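Local coordinates for Rho GTPase-activating protein 26 (Gallus gallus, PDB 1F7C) that stimulates GTP hydrolysis by the small GTPases RHOA and CDC42, the chain being the RhoGAP (BH) domain of a larger focal adhesion kinase-binding protein, at residues Ile41-His46 and Ser73-Pro78; His46-Arg51 and Gln56-Ile61. All blocks are in the same frame, centred on the assembly; numbering follows the deposited sequence.

Interaction 1 (Ile41-His46 and Ser73-Pro78); sequences IKKCIH and SILMDP
L75 meets K43 and C44, and in the segment S73-P78 it alone touches I41-H46. At the start of that segment the OG of S73 hydrogen-bonds to the carbonyl O of K70 within its own helix, and I74 packs on W92. L75 follows, in the last turn of helix 65-76, its CB directed at helix 35-51. A chi1 of -65° puts CG anti to the carbonyl carbon, and from CG the two methyls diverge: L75 CD2 lies 3.9 Å from K43 CD, while L75 CD1 approaches C44 SG at 4.4 Å. The leucine and the lysine run antiparallel, side by side, so that L75 CD2 lies against the lysine methylenes; the lysine chain is extended as far as CE and bends at chi4 (-61°). The lysine NZ makes a weak hydrogen bond to the carbonyl O of T86. M76, next in line, turns to I40 and M107. The backbones stay well apart, K43 CA and L75 CA being 8.8 Å from each other. No hydrogen bond crosses between the segments and they bury just 105 Å², so the chemistry is that of light apolar packing, in which the lysine contributes methylenes and its charged end is directed to another partner.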
loop_
_atom_site.group_PDB
_atom_site.type_symbol
_atom_site.label_atom_id
_atom_site.label_comp_id
_atom_site.label_asym_id
_atom_site.label_seq_id
_atom_site.Cartn_x
_atom_site.Cartn_y
_atom_site.Cartn_z
ATOM N N ILE A 41 -8.534 0.470 -6.920
ATOM C CA ILE A 41 -7.478 -0.380 -6.402
ATOM C C ILE A 41 -7.478 -1.766 -7.044
ATOM O O ILE A 41 -6.428 -2.265 -7.444
ATOM C CB ILE A 41 -7.599 -0.539 -4.883
ATOM C CG1 ILE A 41 -7.305 0.796 -4.209
ATOM C CG2 ILE A 41 -6.630 -1.609 -4.388
ATOM C CD1 ILE A 41 -5.894 1.274 -4.419
ATOM N N LYS A 42 -8.652 -2.383 -7.135
ATOM C CA LYS A 42 -8.767 -3.707 -7.731
ATOM C C LYS A 42 -8.385 -3.727 -9.213
ATOM O O LYS A 42 -7.706 -4.639 -9.666
ATOM C CB LYS A 42 -10.186 -4.251 -7.552
ATOM C CG LYS A 42 -10.498 -4.637 -6.124
ATOM C CD LYS A 42 -11.885 -5.251 -5.974
ATOM C CE LYS A 42 -12.985 -4.247 -6.262
ATOM N NZ LYS A 42 -14.331 -4.813 -5.942
ATOM N N LYS A 43 -8.822 -2.723 -9.965
ATOM C CA LYS A 43 -8.499 -2.658 -11.378
ATOM C C LYS A 43 -6.995 -2.497 -11.567
ATOM O O LYS A 43 -6.416 -3.062 -12.498
ATOM C CB LYS A 43 -9.222 -1.488 -12.039
ATOM C CG LYS A 43 -10.734 -1.607 -12.094
ATOM C CD LYS A 43 -11.331 -0.350 -12.737
ATOM C CE LYS A 43 -12.858 -0.367 -12.738
ATOM N NZ LYS A 43 -13.429 -1.507 -13.513
ATOM N N CYS A 44 -6.362 -1.732 -10.684
ATOM C CA CYS A 44 -4.926 -1.505 -10.773
ATOM C C CYS A 44 -4.130 -2.720 -10.324
ATOM O O CYS A 44 -3.108 -3.061 -10.924
ATOM C CB CYS A 44 -4.523 -0.293 -9.941
ATOM S SG CYS A 44 -5.004 1.291 -10.647
ATOM N N ILE A 45 -4.596 -3.377 -9.269
ATOM C CA ILE A 45 -3.904 -4.555 -8.765
ATOM C C ILE A 45 -3.929 -5.645 -9.821
ATOM O O ILE A 45 -2.911 -6.264 -10.119
ATOM C CB ILE A 45 -4.568 -5.106 -7.482
ATOM C CG1 ILE A 45 -4.331 -4.149 -6.320
ATOM C CG2 ILE A 45 -4.025 -6.478 -7.154
ATOM C CD1 ILE A 45 -2.954 -3.591 -6.292
ATOM N N HIS A 46 -5.107 -5.859 -10.391
ATOM C CA HIS A 46 -5.290 -6.881 -11.402
ATOM C C HIS A 46 -4.412 -6.698 -12.627
ATOM O O HIS A 46 -3.831 -7.665 -13.120
ATOM C CB HIS A 46 -6.753 -6.947 -11.832
ATOM C CG HIS A 46 -7.021 -8.007 -12.851
ATOM N ND1 HIS A 46 -6.974 -7.763 -14.207
ATOM C CD2 HIS A 46 -7.260 -9.333 -12.711
ATOM C CE1 HIS A 46 -7.170 -8.896 -14.859
ATOM N NE2 HIS A 46 -7.345 -9.862 -13.976
ATOM N N SER A 73 -9.123 10.113 -14.023
ATOM C CA SER A 73 -10.405 10.714 -14.383
ATOM C C SER A 73 -11.353 9.692 -15.002
ATOM O O SER A 73 -12.569 9.793 -14.851
ATOM C CB SER A 73 -10.190 11.876 -15.354
ATOM O OG SER A 73 -9.634 11.422 -16.575
ATOM N N ILE A 74 -10.801 8.705 -15.698
ATOM C CA ILE A 74 -11.629 7.678 -16.315
ATOM C C ILE A 74 -12.044 6.631 -15.288
ATOM O O ILE A 74 -13.099 6.004 -15.414
ATOM C CB ILE A 74 -10.885 6.970 -17.463
ATOM C CG1 ILE A 74 -10.513 7.985 -18.541
ATOM C CG2 ILE A 74 -11.758 5.866 -18.052
ATOM C CD1 ILE A 74 -9.795 7.380 -19.730
ATOM N N LEU A 75 -11.208 6.449 -14.268
ATOM C CA LEU A 75 -11.476 5.468 -13.222
ATOM C C LEU A 75 -12.450 5.974 -12.167
ATOM O O LEU A 75 -12.972 5.191 -11.381
ATOM C CB LEU A 75 -10.168 5.048 -12.541
ATOM C CG LEU A 75 -9.117 4.295 -13.366
ATOM C CD1 LEU A 75 -7.862 4.083 -12.536
ATOM C CD2 LEU A 75 -9.681 2.961 -13.822
ATOM N N MET A 76 -12.707 7.277 -12.153
ATOM C CA MET A 76 -13.607 7.848 -11.157
ATOM C C MET A 76 -15.095 7.542 -11.369
ATOM O O MET A 76 -15.799 7.232 -10.406
ATOM C CB MET A 76 -13.384 9.357 -11.062
ATOM C CG MET A 76 -11.927 9.744 -10.806
ATOM S SD MET A 76 -11.215 9.026 -9.303
ATOM C CE MET A 76 -10.386 10.441 -8.557
ATOM N N ASP A 77 -15.579 7.619 -12.608
ATOM C CA ASP A 77 -16.992 7.333 -12.885
ATOM C C ASP A 77 -17.316 7.480 -14.372
ATOM O O ASP A 77 -16.562 8.117 -15.111
ATOM C CB ASP A 77 -17.887 8.288 -12.082
ATOM C CG ASP A 77 -19.356 7.883 -12.109
ATOM O OD1 ASP A 77 -19.698 6.840 -11.509
ATOM O OD2 ASP A 77 -20.167 8.598 -12.739
ATOM N N PRO A 78 -18.432 6.874 -14.834
ATOM C CA PRO A 78 -18.830 6.967 -16.244
ATOM C C PRO A 78 -19.124 8.409 -16.675
ATOM O O PRO A 78 -20.224 8.644 -17.223
ATOM C CB PRO A 78 -20.078 6.090 -16.307
ATOM C CG PRO A 78 -19.778 5.029 -15.314
ATOM C CD PRO A 78 -19.205 5.815 -14.155
#

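Interaction 2 (His46-Arg51 and Gln56-Ile61); sequences HAVETR and QGLYRI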
loop_
_atom_site.group_PDB
_atom_site.type_symbol
_atom_site.label_atom_id
_atom_site.label_comp_id
_atom_site.label_asym_id
_atom_site.label_seq_id
_atom_site.Cartn_x
_atom_site.Cartn_y
_atom_site.Cartn_z
ATOM N N HIS A 46 -5.107 -5.859 -10.391
ATOM C CA HIS A 46 -5.290 -6.881 -11.402
ATOM C C HIS A 46 -4.412 -6.698 -12.627
ATOM O O HIS A 46 -3.831 -7.665 -13.120
ATOM C CB HIS A 46 -6.753 -6.947 -11.832
ATOM C CG HIS A 46 -7.021 -8.007 -12.851
ATOM N ND1 HIS A 46 -6.974 -7.763 -14.207
ATOM C CD2 HIS A 46 -7.260 -9.333 -12.711
ATOM C CE1 HIS A 46 -7.170 -8.896 -14.859
ATOM N NE2 HIS A 46 -7.345 -9.862 -13.976
ATOM N N ALA A 47 -4.313 -5.466 -13.117
ATOM C CA ALA A 47 -3.502 -5.193 -14.298
ATOM C C ALA A 47 -2.015 -5.431 -14.043
ATOM O O ALA A 47 -1.310 -6.016 -14.876
ATOM C CB ALA A 47 -3.726 -3.755 -14.774
ATOM N N VAL A 48 -1.535 -4.969 -12.895
ATOM C CA VAL A 48 -0.136 -5.148 -12.564
ATOM C C VAL A 48 0.178 -6.634 -12.449
ATOM O O VAL A 48 1.182 -7.096 -12.964
ATOM C CB VAL A 48 0.222 -4.406 -11.241
ATOM C CG1 VAL A 48 1.624 -4.781 -10.763
ATOM C CG2 VAL A 48 0.169 -2.915 -11.476
ATOM N N GLU A 49 -0.689 -7.393 -11.792
ATOM C CA GLU A 49 -0.418 -8.806 -11.629
ATOM C C GLU A 49 -0.514 -9.621 -12.905
ATOM O O GLU A 49 0.360 -10.441 -13.169
ATOM C CB GLU A 49 -1.322 -9.405 -10.559
ATOM C CG GLU A 49 -1.126 -8.764 -9.213
ATOM C CD GLU A 49 -1.823 -9.512 -8.109
ATOM O OE1 GLU A 49 -2.721 -10.301 -8.437
ATOM O OE2 GLU A 49 -1.479 -9.310 -6.925
ATOM N N THR A 50 -1.557 -9.397 -13.700
ATOM C CA THR A 50 -1.730 -10.154 -14.937
ATOM C C THR A 50 -0.820 -9.768 -16.097
ATOM O O THR A 50 -0.690 -10.539 -17.044
ATOM C CB THR A 50 -3.209 -10.123 -15.449
ATOM O OG1 THR A 50 -3.654 -8.769 -15.592
ATOM C CG2 THR A 50 -4.122 -10.868 -14.491
ATOM N N ARG A 51 -0.183 -8.601 -16.049
ATOM C CA ARG A 51 0.699 -8.244 -17.155
ATOM C C ARG A 51 1.890 -7.356 -16.848
ATOM O O ARG A 51 2.596 -6.930 -17.762
ATOM C CB ARG A 51 -0.113 -7.636 -18.306
ATOM C CG ARG A 51 -0.893 -6.387 -17.972
ATOM C CD ARG A 51 -2.028 -6.193 -18.979
ATOM N NE ARG A 51 -2.764 -4.947 -18.772
ATOM C CZ ARG A 51 -2.288 -3.735 -19.056
ATOM N NH1 ARG A 51 -1.069 -3.592 -19.572
ATOM N NH2 ARG A 51 -3.029 -2.661 -18.811
ATOM N N GLN A 56 10.553 -3.993 -14.124
ATOM C CA GLN A 56 11.524 -3.541 -13.137
ATOM C C GLN A 56 11.112 -2.236 -12.475
ATOM O O GLN A 56 10.582 -1.346 -13.131
ATOM C CB GLN A 56 12.899 -3.372 -13.779
ATOM C CG GLN A 56 13.471 -4.654 -14.372
ATOM C CD GLN A 56 14.932 -4.515 -14.775
ATOM O OE1 GLN A 56 15.330 -3.520 -15.393
ATOM N NE2 GLN A 56 15.739 -5.520 -14.433
ATOM N N GLY A 57 11.356 -2.137 -11.169
ATOM C CA GLY A 57 11.021 -0.934 -10.425
ATOM C C GLY A 57 9.540 -0.645 -10.222
ATOM O O GLY A 57 9.140 0.521 -10.162
ATOM N N LEU A 58 8.726 -1.694 -10.116
ATOM C CA LEU A 58 7.288 -1.533 -9.898
ATOM C C LEU A 58 7.024 -0.621 -8.707
ATOM O O LEU A 58 7.492 -0.889 -7.593
ATOM C CB LEU A 58 6.619 -2.885 -9.623
ATOM C CG LEU A 58 6.219 -3.818 -10.763
ATOM C CD1 LEU A 58 5.656 -5.102 -10.164
ATOM C CD2 LEU A 58 5.177 -3.146 -11.664
ATOM N N TYR A 59 6.270 0.450 -8.954
ATOM C CA TYR A 59 5.903 1.423 -7.926
ATOM C C TYR A 59 7.029 2.391 -7.529
ATOM O O TYR A 59 6.812 3.316 -6.753
ATOM C CB TYR A 59 5.348 0.698 -6.683
ATOM C CG TYR A 59 4.060 -0.052 -6.952
ATOM C CD1 TYR A 59 4.040 -1.453 -7.048
ATOM C CD2 TYR A 59 2.862 0.637 -7.136
ATOM C CE1 TYR A 59 2.847 -2.145 -7.322
ATOM C CE2 TYR A 59 1.663 -0.039 -7.415
ATOM C CZ TYR A 59 1.660 -1.425 -7.504
ATOM O OH TYR A 59 0.474 -2.075 -7.766
ATOM N N ARG A 60 8.227 2.176 -8.056
ATOM C CA ARG A 60 9.358 3.056 -7.776
ATOM C C ARG A 60 9.464 4.006 -8.968
ATOM O O ARG A 60 9.686 5.204 -8.816
ATOM C CB ARG A 60 10.651 2.243 -7.641
ATOM C CG ARG A 60 11.899 3.088 -7.407
ATOM C CD ARG A 60 13.152 2.372 -7.891
ATOM N NE ARG A 60 13.585 1.305 -6.995
ATOM C CZ ARG A 60 14.329 0.267 -7.374
ATOM N NH1 ARG A 60 14.716 0.155 -8.640
ATOM N NH2 ARG A 60 14.698 -0.656 -6.487
ATOM N N ILE A 61 9.290 3.447 -10.159
ATOM C CA ILE A 61 9.347 4.203 -11.400
ATOM C C ILE A 61 8.045 4.961 -11.555
ATOM O O ILE A 61 6.969 4.369 -11.530
ATOM C CB ILE A 61 9.536 3.269 -12.622
ATOM C CG1 ILE A 61 10.892 2.564 -12.530
ATOM C CG2 ILE A 61 9.411 4.056 -13.916
ATOM C CD1 ILE A 61 12.077 3.515 -12.390
#
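V48, on helix 35-51, packs against L58 and Y59, the two residues of the loop that it touches. Its CB lies 4.2 Å from Y59 OH, and from there the two methyls divide the loop between them. CG1, placed anti to the backbone N (chi1 170°), meets the isopropyl end of L58 tip to tip, at 4.0 Å from L58 CD2 and 4.1 Å from L58 CD1. CG2 comes obliquely to the phenol and lies 3.8 Å from Y59 OH. The tyrosine ring arrives from the opposite direction, although its CB does not point at the helix. Its hydroxyl is hydrogen-bonded to NE2 of H158, whose ND1 bonds E49, so the phenol end combines a polar link to helix 146-164 with packing against the valine. F180 meets the ring edge-to-face. No hydrogen bond joins the two segments; the 115 Å² they bury comes from three buried side chains. Within the loop, the carbonyl O of G57 accepts from both R60 N (2.8 Å) and I61 N (2.9 Å); the first bond closes a type II beta turn with L58 and Y59 at its two central positions. R60 is the predicted arginine finger, expected to stabilise the transition state of GTP hydrolysis. The turn packed on the helix through L58 and Y59 leads directly into this exposed arginine, consistent with the arginine-finger loop of a RhoGAP domain.

In the fold
From the N terminus, the chain runs down helix 35-51, which supplies one segment to each contact, with H46 common to both. Interaction 2 closes the shorter loop: four residues of neither helix nor strand separate R51 from Q56, bringing the arginine-finger loop back against the helix just left. The chain then enters helix 65-76, whose final turn returns to 41-46 and closes interaction 1, with 26 residues between H46 and S73. Interaction 2 is therefore nested inside interaction 1, their centres about 15 Å apart. They also touch directly, I45 CD1 lying 4.0 Å from Y59 OH. Together they tie one helix to both the finger loop and helix 65-76 within the all-helical RhoGAP domain.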